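Local atomic coordinates of putative cell filamentation protein (Bartonella quintana, PDB entry 4N67), a protein that probably transfers AMP from ATP onto target proteins as a Fic-domain effector delivered into host cells, and is able to bind ADP. Residues Arg43-Val46 / Asn47-Glu51. The protein carries 2 engineered substitutions. Numbering follows the deposited sequence.
Sequences REAV and NFRLE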
loop_
_atom_site.group_PDB
_atom_site.type_symbol
_atom_site.label_atom_id
_atom_site.label_comp_id
_atom_site.label_asym_id
_atom_site.label_seq_id
_atom_site.Cartn_x
_atom_site.Cartn_y
_atom_site.Cartn_z
ATOM N N ARG A 43 2.108 6.129 13.926
ATOM C CA ARG A 43 2.073 7.534 14.272
ATOM C C ARG A 43 2.037 8.434 13.047
ATOM O O ARG A 43 1.292 9.416 12.989
ATOM C CB ARG A 43 3.276 7.835 15.193
ATOM C CG ARG A 43 3.303 9.241 15.759
ATOM C CD ARG A 43 4.439 9.381 16.770
ATOM N NE ARG A 43 5.694 9.271 16.069
ATOM C CZ ARG A 43 6.278 10.256 15.404
ATOM N NH1 ARG A 43 5.762 11.472 15.378
ATOM N NH2 ARG A 43 7.435 10.018 14.789
ATOM N N GLU A 44 2.842 8.100 12.028
ATOM C CA GLU A 44 2.825 8.869 10.799
ATOM C C GLU A 44 1.471 8.774 10.128
ATOM O O GLU A 44 1.026 9.751 9.539
ATOM C CB GLU A 44 3.879 8.370 9.832
ATOM C CG GLU A 44 5.320 8.533 10.307
ATOM C CD GLU A 44 5.811 9.947 10.359
ATOM O OE1 GLU A 44 5.112 10.937 10.024
ATOM O OE2 GLU A 44 6.986 10.072 10.776
ATOM N N ALA A 45 0.815 7.623 10.239
ATOM C CA ALA A 45 -0.539 7.501 9.663
ATOM C C ALA A 45 -1.552 8.397 10.384
ATOM O O ALA A 45 -2.376 9.068 9.747
ATOM C CB ALA A 45 -0.969 6.056 9.652
ATOM N N VAL A 46 -1.473 8.478 11.715
ATOM C CA VAL A 46 -2.350 9.356 12.460
ATOM C C VAL A 46 -2.164 10.788 11.955
ATOM O O VAL A 46 -3.120 11.495 11.695
ATOM C CB VAL A 46 -2.099 9.278 13.987
ATOM C CG1 VAL A 46 -2.859 10.358 14.724
ATOM C CG2 VAL A 46 -2.467 7.892 14.528
ATOM N N ASN A 47 -0.908 11.203 11.784
ATOM C CA ASN A 47 -0.636 12.578 11.399
ATOM C C ASN A 47 -1.011 12.833 9.936
ATOM O O ASN A 47 -1.540 13.892 9.600
ATOM C CB ASN A 47 0.841 12.919 11.679
ATOM C CG ASN A 47 1.199 12.859 13.165
ATOM O OD1 ASN A 47 0.324 12.856 14.053
ATOM N ND2 ASN A 47 2.503 12.812 13.451
ATOM N N PHE A 48 -0.781 11.845 9.077
ATOM C CA PHE A 48 -1.087 11.966 7.649
ATOM C C PHE A 48 -2.576 12.076 7.402
ATOM O O PHE A 48 -2.998 12.764 6.460
ATOM C CB PHE A 48 -0.499 10.805 6.831
ATOM C CG PHE A 48 -0.604 10.993 5.343
ATOM C CD1 PHE A 48 0.319 11.764 4.660
ATOM C CD2 PHE A 48 -1.611 10.404 4.612
ATOM C CE1 PHE A 48 0.225 11.946 3.304
ATOM C CE2 PHE A 48 -1.704 10.573 3.255
ATOM C CZ PHE A 48 -0.793 11.351 2.593
ATOM N N ARG A 49 -3.384 11.487 8.278
ATOM C CA ARG A 49 -4.847 11.584 8.150
ATOM C C ARG A 49 -5.363 13.019 8.199
ATOM O O ARG A 49 -6.425 13.294 7.628
ATOM C CB ARG A 49 -5.564 10.700 9.189
ATOM C CG ARG A 49 -5.521 9.230 8.871
ATOM C CD ARG A 49 -6.102 8.374 9.984
ATOM N NE ARG A 49 -5.901 6.976 9.673
ATOM C CZ ARG A 49 -5.157 6.111 10.342
ATOM N NH1 ARG A 49 -4.609 6.411 11.524
ATOM N NH2 ARG A 49 -5.002 4.886 9.855
ATOM N N LEU A 50 -4.616 13.928 8.819
ATOM C CA LEU A 50 -4.990 15.341 8.894
ATOM C C LEU A 50 -4.823 16.078 7.568
ATOM O O LEU A 50 -5.376 17.175 7.408
ATOM C CB LEU A 50 -4.171 16.059 9.973
ATOM C CG LEU A 50 -4.258 15.466 11.383
ATOM C CD1 LEU A 50 -3.299 16.197 12.316
ATOM C CD2 LEU A 50 -5.669 15.490 11.938
ATOM N N GLU A 51 -4.096 15.489 6.620
ATOM C CA GLU A 51 -3.891 16.119 5.319
ATOM C C GLU A 51 -5.087 15.925 4.397
ATOM O O GLU A 51 -5.723 14.889 4.408
ATOM C CB GLU A 51 -2.612 15.581 4.670
ATOM C CG GLU A 51 -1.360 15.880 5.496
ATOM C CD GLU A 51 -1.103 17.361 5.733
ATOM O OE1 GLU A 51 -1.464 18.183 4.855
ATOM O OE2 GLU A 51 -0.531 17.710 6.804
HETATM O O HOH W 1 3.266 12.507 16.485
HETATM O O HOH W 2 4.540 13.102 11.505
#
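The C-terminal part of helix 30-48 in this Fic-domain protein joins Arg-43, Glu-44 and Ala-45 to Asn-47, Phe-48 and Arg-49 by alpha-helical i to i+4 bonds, the tightest running 2.8 Å from Phe-48 N to Glu-44 O. A type I beta turn from Phe-48 to Glu-51 follows, overlapping this series at Phe-48 and Arg-49. On the exposed flank, Asn-47 suits its place because its amide ND2 can give both hydrogens to water: one water lies 3.1 Å from ND2 and accepts a bond from Arg-43 NH1 as well, while the second accepts from ND2 and donates to Glu-44 OE1 at 2.7 Å. The Arg-43 guanidinium and Asn-47 amide planes stand 73° apart; the first water lies at the guanidinium edge, in plane. Arg-43 NH2 pairs with Glu-40 and Glu-44 OE2 with Lys-72. Phe-48, with CG anti to its own N (chi1 -171°), takes its ring away from this turn to pack on Tyr-61, Ile-65 and Cys-68 of helix 59-70, as befits a large apolar residue. Arg-49, extended from CG to NE, is long enough for NE to pair with Glu-168; small Ala-45 leaves its backbone approachable, the guanidinium laying one face over Ala-45 C, and NH1 lies 4.0 Å from Val-46 CG2.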